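Local structure of putative gamma-glutamylcyclotransferase YkqA (Bacillus subtilis, 2QIK) at residues A[2-7]-A[60-65]; A[80-85]-A[93-98]; A[165-170]-A[268-273]; A[241-246]-A[272-277]. The protein is a putative gamma-glutamylcyclotransferase, probably releasing 5-oxoproline by cyclising gamma-glutamyl groups of its substrates. All blocks are in the same frame, centred on the assembly; numbering follows the deposited sequence.

In the fold
The four contacts fall into two groups at distant parts of the chain. Contacts 1 and 2, the first two in sequence order, have centres about 10 Å apart and lie in the same antiparallel beta-sheet, in the first AIG2-like region of the chain. Strand 3-7 of contact 1 also bonds through L4 and F6 to L95 of contact 2, which brings the first and last strands together, consistent with the closed barrel of gamma-glutamylcyclotransferases. Contacts 3 and 4 follow later, share N272 and S273 of helix 261-273, and have centres about 7 Å apart. Their centres lie about 33 to 39 Å from those of the first pair, away from the predicted substrate site.

Contact 1: residues A[2-7]-A[60-65]; sequences NSLLFV and VYEADE
E62 folds its side chain back over N2 and L4 of the facing segment 2-7. Its CG is anti to the backbone N (chi1 174°), and a bend at the next bond brings CD within 3.4 Å of N2 CB. One carboxylate oxygen, OE1, lies 3.5 Å from L4 CD2, which also packs on V60 CG1. An alanine in place of E62 would probably leave N2 CB and L4 CD2 without the carboxylate beside them. The opposite face of the sheet carries S3, L5, Y61 and A63; at its far end, in one of the two conformers of V7, CG2 packs 3.7 Å from Y61 CE1.

Behind the side chains, antiparallel strands 3-7 and 55-63 are joined by reciprocal bonds in the S3-A63 and L5-Y61 pairs, such as L5 N to Y61 O at 2.8 Å. A63 O has a second donor, a water that in turn accepts from S3 OG at 2.8 Å. Further out, Y61 OH bonds to E59, and D64 caps helix 65-74 through C67 N. Within those two pairs the backbone N-H and C=O groups thus satisfy one another, while apolar packing continues to V7, beside L11 of the substrate site predicted by similarity.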
loop_
_atom_site.group_PDB
_atom_site.type_symbol
_atom_site.label_atom_id
_atom_site.label_comp_id
_atom_site.label_asym_id
_atom_site.label_seq_id
_atom_site.Cartn_x
_atom_site.Cartn_y
_atom_site.Cartn_z
ATOM N N ASN A 2 -24.080 9.494 7.853
ATOM C CA ASN A 2 -22.664 9.478 7.357
ATOM C C ASN A 2 -22.651 8.701 6.083
ATOM O O ASN A 2 -23.477 7.828 5.847
ATOM C CB ASN A 2 -21.713 8.794 8.370
ATOM C CG ASN A 2 -21.489 9.564 9.595
ATOM O OD1 ASN A 2 -20.823 9.106 10.550
ATOM N ND2 ASN A 2 -21.993 10.788 9.587
ATOM N N SER A 3 -21.680 9.002 5.266
ATOM C CA SER A 3 -21.554 8.337 3.978
ATOM C C SER A 3 -20.106 7.862 3.824
ATOM O O SER A 3 -19.176 8.649 4.056
ATOM C CB SER A 3 -21.805 9.330 2.842
ATOM O OG SER A 3 -23.113 9.895 2.913
ATOM N N LEU A 4 -19.915 6.657 3.304
ATOM C CA LEU A 4 -18.605 6.251 2.861
ATOM C C LEU A 4 -18.210 7.051 1.643
ATOM O O LEU A 4 -19.008 7.274 0.738
ATOM C CB LEU A 4 -18.512 4.768 2.604
ATOM C CG LEU A 4 -18.759 3.897 3.799
ATOM C CD1 LEU A 4 -18.706 2.407 3.345
ATOM C CD2 LEU A 4 -17.728 4.111 4.888
ATOM N N LEU A 5 -16.951 7.462 1.620
ATOM C CA LEU A 5 -16.374 8.312 0.587
ATOM C C LEU A 5 -15.017 7.749 0.141
ATOM O O LEU A 5 -14.154 7.519 0.997
ATOM C CB LEU A 5 -16.174 9.720 1.139
ATOM C CG LEU A 5 -15.414 10.678 0.203
ATOM C CD1 LEU A 5 -16.201 11.039 -0.989
ATOM C CD2 LEU A 5 -15.022 11.926 0.972
ATOM N N PHE A 6 -14.905 7.475 -1.143
ATOM C CA PHE A 6 -13.643 7.006 -1.733
ATOM C C PHE A 6 -12.936 8.183 -2.362
ATOM O O PHE A 6 -13.493 8.886 -3.201
ATOM C CB PHE A 6 -13.956 5.933 -2.805
ATOM C CG PHE A 6 -12.759 5.439 -3.572
ATOM C CD1 PHE A 6 -12.438 5.966 -4.787
ATOM C CD2 PHE A 6 -11.961 4.440 -3.076
ATOM C CE1 PHE A 6 -11.359 5.475 -5.542
ATOM C CE2 PHE A 6 -10.896 3.972 -3.805
ATOM C CZ PHE A 6 -10.634 4.459 -5.014
ATOM N N VAL A 7 -11.685 8.409 -1.922
ATOM C CA VAL A 7 -10.885 9.497 -2.434
ATOM C C VAL A 7 -9.620 8.947 -3.091
ATOM O O VAL A 7 -9.012 8.007 -2.629
ATOM C CB VAL A 7 -10.455 10.584 -1.388
ATOM C CG1 VAL A 7 -11.738 11.360 -0.945
ATOM C CG2 VAL A 7 -9.682 9.933 -0.201
ATOM N N VAL A 60 -10.808 5.004 1.790
ATOM C CA VAL A 60 -12.215 5.160 2.167
ATOM C C VAL A 60 -12.310 5.841 3.509
ATOM O O VAL A 60 -11.681 5.406 4.470
ATOM C CB VAL A 60 -12.928 3.834 2.206
ATOM C CG1 VAL A 60 -14.383 3.970 2.649
ATOM C CG2 VAL A 60 -12.847 3.081 0.865
ATOM N N TYR A 61 -13.116 6.896 3.570
ATOM C CA TYR A 61 -13.408 7.643 4.783
ATOM C C TYR A 61 -14.896 7.626 5.074
ATOM O O TYR A 61 -15.729 7.436 4.194
ATOM C CB TYR A 61 -12.952 9.113 4.600
ATOM C CG TYR A 61 -11.474 9.264 4.606
ATOM C CD1 TYR A 61 -10.748 9.054 3.446
ATOM C CD2 TYR A 61 -10.755 9.582 5.738
ATOM C CE1 TYR A 61 -9.403 9.101 3.406
ATOM C CE2 TYR A 61 -9.391 9.637 5.728
ATOM C CZ TYR A 61 -8.698 9.378 4.508
ATOM O OH TYR A 61 -7.303 9.403 4.534
ATOM N N GLU A 62 -15.216 7.845 6.358
ATOM C CA GLU A 62 -16.595 8.040 6.748
ATOM C C GLU A 62 -16.846 9.552 6.910
ATOM O O GLU A 62 -16.310 10.175 7.803
ATOM C CB GLU A 62 -16.817 7.363 8.068
ATOM C CG GLU A 62 -18.146 7.618 8.596
ATOM C CD GLU A 62 -19.110 6.626 8.354
ATOM O OE1 GLU A 62 -19.296 6.337 7.101
ATOM O OE2 GLU A 62 -19.709 6.243 9.467
ATOM N N ALA A 63 -17.611 10.116 5.981
ATOM C CA ALA A 63 -17.856 11.528 5.864
ATOM C C ALA A 63 -19.220 11.914 6.355
ATOM O O ALA A 63 -20.231 11.363 5.897
ATOM C CB ALA A 63 -17.692 11.969 4.448
ATOM N N ASP A 64 -19.292 12.905 7.249
ATOM C CA ASP A 64 -20.593 13.394 7.653
ATOM C C ASP A 64 -21.235 14.317 6.602
ATOM O O ASP A 64 -20.603 14.668 5.612
ATOM C CB ASP A 64 -20.546 13.939 9.083
ATOM C CG ASP A 64 -19.743 15.172 9.225
ATOM O OD1 ASP A 64 -19.568 15.594 10.392
ATOM O OD2 ASP A 64 -19.314 15.847 8.273
ATOM N N GLU A 65 -22.503 14.752 6.820
ATOM C CA GLU A 65 -23.182 15.610 5.854
ATOM C C GLU A 65 -22.457 16.910 5.643
ATOM O O GLU A 65 -22.384 17.407 4.525
ATOM C CB GLU A 65 -24.610 15.878 6.263
ATOM C CG GLU A 65 -25.478 14.656 6.138
ATOM C CD GLU A 65 -26.966 14.938 6.415
ATOM O OE1 GLU A 65 -27.575 14.096 7.003
ATOM O OE2 GLU A 65 -27.524 15.908 5.977
HETATM O O HOH W 1 -22.904 12.082 4.637
#

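Contact 2: residues A[80-85]-A[93-98]; sequences KQTVFV and IALIYF
V83 and I96 meet through methyl groups, V83 CG1 lying 3.9 Å from I96 CG2. Next along the same face, V85 CG2 packs on A94 CB at 4.0 Å. Through the sheet, on the other face, F84 and I93 lie side by side pointing the same way, with F84 CE1 3.6 Å from I93 CG1. Around this centre, F6 of strand 3-7 touches V85 and I96, and I96 also packs on Y8 of the substrate site inferred by similarity.

Strands 79-87 and 90-98 form an antiparallel beta hairpin. Two hydrogen-bonded pairs, Q81-I96 and V83-A94, join the backbones, and V83 N reaches A94 O at 2.9 Å, nearly along the C=O axis. CA-H...O contacts, among them T82 CA to A94 O, fill the intervals between these pairs.

Toward the outer end, Q81 CG touches both I96 CG2 and F98 CE2, and its amide plane stands 79° from the F98 ring. NE2 turns back to T82 O at 2.9 Å, approaching from above that carbonyl plane. An alanine in place of Q81 would probably open a gap beside I96 CG2 and F98 CE2 and leave T82 O without its amide donor. K80 runs alongside Y97: CB sits over one ring face, offset toward the rim, in a CH-pi contact, while CD reaches Y97 CZ at 3.6 Å. Beyond the ring, K80 NZ forms a salt bridge to D72, whose OD1 also takes a hydrogen bond from Y97 OH.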
loop_
_atom_site.group_PDB
_atom_site.type_symbol
_atom_site.label_atom_id
_atom_site.label_comp_id
_atom_site.label_asym_id
_atom_site.label_seq_id
_atom_site.Cartn_x
_atom_site.Cartn_y
_atom_site.Cartn_z
ATOM N N LYS A 80 -20.817 13.677 -8.576
ATOM C CA LYS A 80 -20.515 12.520 -7.820
ATOM C C LYS A 80 -21.470 11.419 -8.113
ATOM O O LYS A 80 -22.566 11.648 -8.645
ATOM C CB LYS A 80 -20.458 12.830 -6.333
ATOM C CG LYS A 80 -21.736 13.138 -5.775
ATOM C CD LYS A 80 -21.457 13.901 -4.431
ATOM C CE LYS A 80 -22.545 13.856 -3.376
ATOM N NZ LYS A 80 -23.139 15.219 -3.215
ATOM N N GLN A 81 -21.020 10.205 -7.776
ATOM C CA GLN A 81 -21.836 9.032 -7.897
ATOM C C GLN A 81 -21.350 8.047 -6.834
ATOM O O GLN A 81 -20.415 8.358 -6.078
ATOM C CB GLN A 81 -21.729 8.398 -9.294
ATOM C CG GLN A 81 -20.318 7.862 -9.638
ATOM C CD GLN A 81 -20.422 6.989 -10.860
ATOM O OE1 GLN A 81 -20.482 7.476 -11.971
ATOM N NE2 GLN A 81 -20.516 5.662 -10.630
ATOM N N THR A 82 -21.929 6.881 -6.735
ATOM C CA THR A 82 -21.352 5.822 -5.916
ATOM C C THR A 82 -20.692 4.774 -6.793
ATOM O O THR A 82 -21.044 4.609 -7.989
ATOM C CB THR A 82 -22.319 5.156 -4.971
ATOM O OG1 THR A 82 -23.453 4.619 -5.701
ATOM C CG2 THR A 82 -22.923 6.137 -4.014
ATOM N N VAL A 83 -19.734 4.054 -6.220
ATOM C CA VAL A 83 -19.080 2.930 -6.816
ATOM C C VAL A 83 -18.924 1.806 -5.787
ATOM O O VAL A 83 -18.929 2.066 -4.570
ATOM C CB VAL A 83 -17.701 3.280 -7.382
ATOM C CG1 VAL A 83 -17.787 4.144 -8.670
ATOM C CG2 VAL A 83 -16.840 3.981 -6.390
ATOM N N PHE A 84 -18.758 0.608 -6.263
ATOM C CA PHE A 84 -18.312 -0.509 -5.451
ATOM C C PHE A 84 -16.814 -0.477 -5.314
ATOM O O PHE A 84 -16.105 -0.423 -6.309
ATOM C CB PHE A 84 -18.701 -1.849 -6.066
ATOM C CG PHE A 84 -20.146 -2.200 -5.984
ATOM C CD1 PHE A 84 -20.668 -2.654 -4.860
ATOM C CD2 PHE A 84 -20.932 -2.129 -7.095
ATOM C CE1 PHE A 84 -22.042 -3.001 -4.811
ATOM C CE2 PHE A 84 -22.290 -2.425 -7.019
ATOM C CZ PHE A 84 -22.842 -2.829 -5.916
ATOM N N VAL A 85 -16.366 -0.436 -4.076
ATOM C CA VAL A 85 -14.952 -0.333 -3.714
ATOM C C VAL A 85 -14.460 -1.663 -3.093
ATOM O O VAL A 85 -15.050 -2.148 -2.120
ATOM C CB VAL A 85 -14.745 0.808 -2.731
ATOM C CG1 VAL A 85 -13.278 0.887 -2.296
ATOM C CG2 VAL A 85 -15.155 2.094 -3.310
ATOM N N ILE A 93 -19.801 0.139 -0.695
ATOM C CA ILE A 93 -20.328 1.142 -1.618
ATOM C C ILE A 93 -19.922 2.520 -1.058
ATOM O O ILE A 93 -20.142 2.837 0.086
ATOM C CB ILE A 93 -21.854 1.020 -1.781
ATOM C CG1 ILE A 93 -22.227 -0.322 -2.397
ATOM C CG2 ILE A 93 -22.395 2.130 -2.559
ATOM C CD1 ILE A 93 -23.668 -0.632 -2.483
ATOM N N ALA A 94 -19.354 3.356 -1.918
ATOM C CA ALA A 94 -18.873 4.681 -1.514
ATOM C C ALA A 94 -19.119 5.714 -2.568
ATOM O O ALA A 94 -19.127 5.430 -3.744
ATOM C CB ALA A 94 -17.379 4.588 -1.168
ATOM N N LEU A 95 -19.230 6.976 -2.124
ATOM C CA LEU A 95 -19.283 8.105 -3.008
ATOM C C LEU A 95 -17.919 8.336 -3.634
ATOM O O LEU A 95 -16.875 8.073 -3.053
ATOM C CB LEU A 95 -19.582 9.344 -2.182
ATOM C CG LEU A 95 -20.999 9.444 -1.690
ATOM C CD1 LEU A 95 -21.138 10.561 -0.631
ATOM C CD2 LEU A 95 -21.969 9.730 -2.884
ATOM N N ILE A 96 -17.949 8.928 -4.817
ATOM C CA ILE A 96 -16.704 9.322 -5.525
ATOM C C ILE A 96 -17.030 10.569 -6.330
ATOM O O ILE A 96 -18.111 10.649 -6.916
ATOM C CB ILE A 96 -16.160 8.198 -6.398
ATOM C CG1 ILE A 96 -14.776 8.528 -6.951
ATOM C CG2 ILE A 96 -17.131 7.819 -7.492
ATOM C CD1 ILE A 96 -14.130 7.329 -7.714
ATOM N N TYR A 97 -16.098 11.532 -6.371
ATOM C CA TYR A 97 -16.221 12.741 -7.157
ATOM C C TYR A 97 -15.485 12.572 -8.457
ATOM O O TYR A 97 -14.409 12.017 -8.504
ATOM C CB TYR A 97 -15.661 13.952 -6.370
ATOM C CG TYR A 97 -16.561 14.414 -5.239
ATOM C CD1 TYR A 97 -17.426 15.472 -5.405
ATOM C CD2 TYR A 97 -16.565 13.771 -4.021
ATOM C CE1 TYR A 97 -18.275 15.896 -4.363
ATOM C CE2 TYR A 97 -17.413 14.174 -2.975
ATOM C CZ TYR A 97 -18.292 15.216 -3.184
ATOM O OH TYR A 97 -19.047 15.574 -2.107
ATOM N N PHE A 98 -16.019 13.180 -9.505
ATOM C CA PHE A 98 -15.377 13.111 -10.851
ATOM C C PHE A 98 -15.666 14.358 -11.625
ATOM O O PHE A 98 -16.702 14.969 -11.446
ATOM C CB PHE A 98 -15.871 11.833 -11.629
ATOM C CG PHE A 98 -17.354 11.844 -11.918
ATOM C CD1 PHE A 98 -17.840 12.322 -13.153
ATOM C CD2 PHE A 98 -18.271 11.266 -11.024
ATOM C CE1 PHE A 98 -19.196 12.274 -13.460
ATOM C CE2 PHE A 98 -19.622 11.261 -11.321
ATOM C CZ PHE A 98 -20.085 11.754 -12.532
#

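Contact 3: residues A[165-170]-A[268-273]; sequences TRFTLK and KRHMNS
The rings of F167, on strand 164-171, and H270, on helix 261-273, meet edge against edge, F167 CD1 lying 4.0 Å from H270 CD2, each atom near the plane of the other ring. The two side chains run antiparallel alongside one another. H270 CG is anti to its backbone N (chi1 -178°), which places CG on the side of the helix facing strand 164-171.

M271, a selenomethionine in this crystal, approaches the F167 ring obliquely from farther along the helix. Its CG lies 3.6 Å from F167 CZ, and SE is 4.5 Å from the ring centroid, 50° off the normal. This is a Met-aromatic contact, made from a slant to the ring.

At the CE1 corner of the imidazole, the R166 guanidinium crosses H270 at about a right angle, the planes 77° apart, with NH1 4.1 Å from H270 CE1. The two groups are linked through a third residue. E240 offers OE2 to R166 NH1 in a salt bridge, while its OE1 bonds both H270 NE2 and F167 N. That carboxylate probably offsets the arginine's charge beside the imidazole and fixes the imidazole's rotation. R166 NE has a further anchor in D182.

F167 therefore sits where several elements converge. S175 and A177 of strand 174-180 touch its side chain, helix 245-258 reaches it with I251, and L274 comes from the loop after helix 261-273. M271 extends the packing to Q248 and E252 of helix 245-258. Past F167, T168 and L169 both face R176 of strand 174-180 in a classic beta bulge.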
loop_
_atom_site.group_PDB
_atom_site.type_symbol
_atom_site.label_atom_id
_atom_site.label_comp_id
_atom_site.label_asym_id
_atom_site.label_seq_id
_atom_site.Cartn_x
_atom_site.Cartn_y
_atom_site.Cartn_z
ATOM N N THR A 165 0.928 -9.175 8.908
ATOM C CA THR A 165 1.738 -9.851 7.880
ATOM C C THR A 165 1.163 -11.251 7.642
ATOM O O THR A 165 1.025 -12.065 8.560
ATOM C CB THR A 165 3.209 -9.921 8.277
ATOM O OG1 THR A 165 3.726 -8.612 8.440
ATOM C CG2 THR A 165 4.054 -10.620 7.233
ATOM N N ARG A 166 0.780 -11.496 6.393
ATOM C CA ARG A 166 0.116 -12.737 6.018
ATOM C C ARG A 166 0.629 -13.236 4.693
ATOM O O ARG A 166 1.172 -12.477 3.917
ATOM C CB ARG A 166 -1.377 -12.482 5.921
ATOM C CG ARG A 166 -2.032 -12.164 7.202
ATOM C CD ARG A 166 -3.528 -12.303 7.124
ATOM N NE ARG A 166 -4.194 -11.865 8.350
ATOM C CZ ARG A 166 -4.320 -12.654 9.430
ATOM N NH1 ARG A 166 -3.910 -13.909 9.407
ATOM N NH2 ARG A 166 -4.887 -12.185 10.499
ATOM N N PHE A 167 0.477 -14.521 4.422
ATOM C CA PHE A 167 1.133 -15.190 3.310
ATOM C C PHE A 167 0.080 -15.503 2.242
ATOM O O PHE A 167 -0.400 -16.627 2.150
ATOM C CB PHE A 167 1.895 -16.402 3.835
ATOM C CG PHE A 167 3.013 -15.950 4.685
ATOM C CD1 PHE A 167 2.835 -15.526 5.987
ATOM C CD2 PHE A 167 4.243 -15.792 4.105
ATOM C CE1 PHE A 167 3.893 -14.936 6.675
ATOM C CE2 PHE A 167 5.296 -15.273 4.792
ATOM C CZ PHE A 167 5.118 -14.800 6.044
ATOM N N THR A 168 -0.295 -14.457 1.489
ATOM C CA THR A 168 -1.458 -14.492 0.636
ATOM C C THR A 168 -1.138 -14.599 -0.858
ATOM O O THR A 168 -2.078 -14.735 -1.650
ATOM C CB THR A 168 -2.273 -13.232 0.836
ATOM O OG1 THR A 168 -1.515 -12.146 0.339
ATOM C CG2 THR A 168 -2.642 -12.942 2.270
ATOM N N LEU A 169 0.122 -14.522 -1.264
ATOM C CA LEU A 169 0.486 -14.692 -2.686
ATOM C C LEU A 169 0.713 -16.152 -2.916
ATOM O O LEU A 169 1.595 -16.733 -2.306
ATOM C CB LEU A 169 1.754 -13.912 -3.050
ATOM C CG LEU A 169 2.069 -13.993 -4.526
ATOM C CD1 LEU A 169 1.215 -13.151 -5.349
ATOM C CD2 LEU A 169 3.538 -13.601 -4.744
ATOM N N LYS A 170 -0.078 -16.759 -3.773
ATOM C CA LYS A 170 0.114 -18.183 -3.991
ATOM C C LYS A 170 1.055 -18.442 -5.182
ATOM O O LYS A 170 0.866 -17.972 -6.295
ATOM C CB LYS A 170 -1.238 -18.840 -4.061
ATOM C CG LYS A 170 -1.185 -20.334 -4.318
ATOM C CD LYS A 170 -0.887 -20.590 -5.791
ATOM C CE LYS A 170 -1.786 -19.877 -6.790
ATOM N NZ LYS A 170 -3.180 -20.270 -6.462
ATOM N N LYS A 268 7.342 -16.286 13.255
ATOM C CA LYS A 268 7.820 -17.627 13.052
ATOM C C LYS A 268 6.705 -18.623 13.366
ATOM O O LYS A 268 6.492 -19.558 12.607
ATOM C CB LYS A 268 9.070 -17.928 13.885
ATOM C CG LYS A 268 10.300 -17.295 13.336
ATOM C CD LYS A 268 11.540 -17.509 14.274
ATOM C CE LYS A 268 12.867 -16.927 13.726
ATOM N NZ LYS A 268 14.024 -17.060 14.677
ATOM N N ARG A 269 6.019 -18.470 14.504
ATOM C CA ARG A 269 5.008 -19.428 14.834
ATOM C C ARG A 269 3.878 -19.422 13.769
ATOM O O ARG A 269 3.324 -20.457 13.372
ATOM C CB ARG A 269 4.369 -19.106 16.216
ATOM C CG ARG A 269 5.113 -19.441 17.596
ATOM C CD ARG A 269 4.320 -19.097 19.095
ATOM N NE ARG A 269 4.011 -20.395 19.606
ATOM C CZ ARG A 269 3.251 -21.325 18.995
ATOM N NH1 ARG A 269 3.048 -22.519 19.588
ATOM N NH2 ARG A 269 2.660 -21.081 17.825
ATOM N N HIS A 270 3.537 -18.212 13.260
ATOM C CA HIS A 270 2.525 -18.119 12.234
ATOM C C HIS A 270 2.952 -18.843 10.983
ATOM O O HIS A 270 2.155 -19.610 10.430
ATOM C CB HIS A 270 2.209 -16.650 11.938
ATOM C CG HIS A 270 1.155 -16.457 10.922
ATOM N ND1 HIS A 270 -0.169 -16.767 11.176
ATOM C CD2 HIS A 270 1.223 -15.996 9.663
ATOM C CE1 HIS A 270 -0.862 -16.539 10.082
ATOM N NE2 HIS A 270 -0.048 -16.058 9.143
HETATM N N MSE A 271 4.145 -18.550 10.476
HETATM C CA MSE A 271 4.636 -19.222 9.283
HETATM C C MSE A 271 4.634 -20.738 9.448
HETATM O O MSE A 271 4.284 -21.467 8.549
HETATM C CB MSE A 271 6.016 -18.740 8.927
HETATM C CG MSE A 271 6.052 -17.269 8.481
HETATM SE SE MSE A 271 7.687 -16.623 7.788
HETATM C CE MSE A 271 8.709 -16.789 9.315
ATOM N N ASN A 272 5.070 -21.205 10.595
ATOM C CA ASN A 272 5.213 -22.654 10.839
ATOM C C ASN A 272 3.865 -23.336 11.060
ATOM O O ASN A 272 3.792 -24.563 11.005
ATOM C CB ASN A 272 6.166 -22.930 12.017
ATOM C CG ASN A 272 7.563 -22.602 11.748
ATOM O OD1 ASN A 272 8.328 -22.132 12.669
ATOM N ND2 ASN A 272 7.978 -22.823 10.518
ATOM N N SER A 273 2.802 -22.586 11.322
ATOM C CA SER A 273 1.469 -23.100 11.624
ATOM C C SER A 273 0.653 -23.300 10.348
ATOM O O SER A 273 -0.370 -23.984 10.324
ATOM C CB SER A 273 0.746 -22.144 12.606
ATOM O OG SER A 273 -0.418 -22.738 13.097
#

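Contact 4: residues A[241-246]-A[272-277]; sequences IAPPQH and NSLPKG
I241, A242 and L274 carry this contact, which lies at the open end of a helical pair: helices 245-258 and 261-273 are joined by a short turn, and the loop entering the first runs beside the C-terminal tail leaving the second. Only two residues separate these consecutive helices, and the contact joins the start of the first to the end of the second.

I241 buries the most area in this contact. Its CG1 stands between the backbone N and the carbonyl carbon (chi1 68°), and the chain then extends until CD1 lies 3.7 Å from G277 CA. At its root, I241 CB lies 3.5 Å from P275 O.

L274 approaches from the other end of the tail. CB lies against the backbone of A242, 3.6 Å from A242 N, and 4.1 Å from A242 CB. Its branch CD1 reaches I241 O at 3.5 Å and loosely touches P243 CD. I241 O has its polar partner elsewhere, in S175 OG of strand 174-180, a strand whose S175 also bonds the backbone of A242 and touches P243.

A242 supplies the direct polar link. Its N-H donates to P275 O at 2.8 Å with an angle of 159°, the donor tilted 30° from the carbonyl plane. The same oxygen receives a CA-H...O contact from I241 CA. A water completes the join, donating to A242 O at 2.7 Å and accepting from G277 N.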
loop_
_atom_site.group_PDB
_atom_site.type_symbol
_atom_site.label_atom_id
_atom_site.label_comp_id
_atom_site.label_asym_id
_atom_site.label_seq_id
_atom_site.Cartn_x
_atom_site.Cartn_y
_atom_site.Cartn_z
ATOM N N ILE A 241 -1.103 -20.074 2.884
ATOM C CA ILE A 241 -0.390 -21.312 2.912
ATOM C C ILE A 241 1.048 -21.050 3.333
ATOM O O ILE A 241 1.513 -19.929 3.261
ATOM C CB ILE A 241 -0.463 -22.101 1.606
ATOM C CG1 ILE A 241 0.266 -21.431 0.495
ATOM C CG2 ILE A 241 -1.887 -22.346 1.189
ATOM C CD1 ILE A 241 0.237 -22.271 -0.784
ATOM N N ALA A 242 1.773 -22.072 3.735
ATOM C CA ALA A 242 3.117 -21.896 4.206
ATOM C C ALA A 242 4.079 -21.397 3.108
ATOM O O ALA A 242 3.964 -21.794 1.942
ATOM C CB ALA A 242 3.669 -23.195 4.762
ATOM N N PRO A 243 5.029 -20.562 3.509
ATOM C CA PRO A 243 6.062 -20.158 2.573
ATOM C C PRO A 243 7.076 -21.309 2.332
ATOM O O PRO A 243 7.207 -22.232 3.155
ATOM C CB PRO A 243 6.778 -18.997 3.307
ATOM C CG PRO A 243 6.566 -19.274 4.768
ATOM C CD PRO A 243 5.199 -19.926 4.835
ATOM N N PRO A 244 7.752 -21.293 1.192
ATOM C CA PRO A 244 8.784 -22.311 1.003
ATOM C C PRO A 244 9.962 -22.010 1.938
ATOM O O PRO A 244 10.176 -20.899 2.375
ATOM C CB PRO A 244 9.159 -22.165 -0.469
ATOM C CG PRO A 244 8.802 -20.798 -0.780
ATOM C CD PRO A 244 7.711 -20.349 0.082
ATOM N N GLN A 245 10.784 -23.031 2.210
ATOM C CA GLN A 245 11.779 -22.941 3.243
ATOM C C GLN A 245 12.849 -21.902 3.016
ATOM O O GLN A 245 13.236 -21.231 3.910
ATOM C CB GLN A 245 12.480 -24.334 3.383
ATOM C CG GLN A 245 13.609 -24.589 4.386
ATOM C CD GLN A 245 13.884 -26.105 4.542
ATOM O OE1 GLN A 245 15.045 -26.526 4.636
ATOM N NE2 GLN A 245 12.794 -26.931 4.566
ATOM N N HIS A 246 13.359 -21.818 1.817
ATOM C CA HIS A 246 14.446 -20.922 1.456
ATOM C C HIS A 246 14.004 -19.476 1.755
ATOM O O HIS A 246 14.714 -18.712 2.503
ATOM C CB HIS A 246 14.758 -21.240 -0.055
ATOM C CG HIS A 246 13.822 -20.575 -1.057
ATOM N ND1 HIS A 246 12.501 -20.941 -1.229
ATOM C CD2 HIS A 246 14.004 -19.510 -1.891
ATOM C CE1 HIS A 246 11.926 -20.174 -2.132
ATOM N NE2 HIS A 246 12.810 -19.294 -2.551
ATOM N N ASN A 272 5.070 -21.205 10.595
ATOM C CA ASN A 272 5.213 -22.654 10.839
ATOM C C ASN A 272 3.865 -23.336 11.060
ATOM O O ASN A 272 3.792 -24.563 11.005
ATOM C CB ASN A 272 6.166 -22.930 12.017
ATOM C CG ASN A 272 7.563 -22.602 11.748
ATOM O OD1 ASN A 272 8.328 -22.132 12.669
ATOM N ND2 ASN A 272 7.978 -22.823 10.518
ATOM N N SER A 273 2.802 -22.586 11.322
ATOM C CA SER A 273 1.469 -23.100 11.624
ATOM C C SER A 273 0.653 -23.300 10.348
ATOM O O SER A 273 -0.370 -23.984 10.324
ATOM C CB SER A 273 0.746 -22.144 12.606
ATOM O OG SER A 273 -0.418 -22.738 13.097
ATOM N N LEU A 274 1.076 -22.656 9.272
ATOM C CA LEU A 274 0.295 -22.686 8.065
ATOM C C LEU A 274 0.334 -24.052 7.361
ATOM O O LEU A 274 1.372 -24.714 7.355
ATOM C CB LEU A 274 0.816 -21.560 7.142
ATOM C CG LEU A 274 0.553 -20.104 7.599
ATOM C CD1 LEU A 274 1.257 -19.168 6.675
ATOM C CD2 LEU A 274 -0.923 -19.797 7.677
ATOM N N PRO A 275 -0.764 -24.393 6.690
ATOM C CA PRO A 275 -0.776 -25.637 5.914
ATOM C C PRO A 275 0.111 -25.492 4.704
ATOM O O PRO A 275 0.252 -24.408 4.147
ATOM C CB PRO A 275 -2.237 -25.783 5.491
ATOM C CG PRO A 275 -2.743 -24.414 5.505
ATOM C CD PRO A 275 -2.012 -23.610 6.581
ATOM N N LYS A 276 0.650 -26.581 4.225
ATOM C CA LYS A 276 1.430 -26.559 3.019
ATOM C C LYS A 276 0.465 -26.390 1.858
ATOM O O LYS A 276 -0.694 -26.863 1.880
ATOM C CB LYS A 276 2.259 -27.847 2.885
ATOM C CG LYS A 276 3.432 -27.670 1.947
ATOM C CD LYS A 276 3.683 -28.810 1.014
ATOM C CE LYS A 276 4.824 -28.516 0.113
ATOM N NZ LYS A 276 5.985 -27.869 0.836
ATOM N N GLY A 277 0.948 -25.745 0.813
ATOM C CA GLY A 277 0.307 -25.929 -0.465
ATOM C C GLY A 277 0.370 -27.400 -0.817
ATOM O O GLY A 277 -0.606 -27.924 -1.265
HETATM O O HOH W 2 3.472 -24.385 1.200
#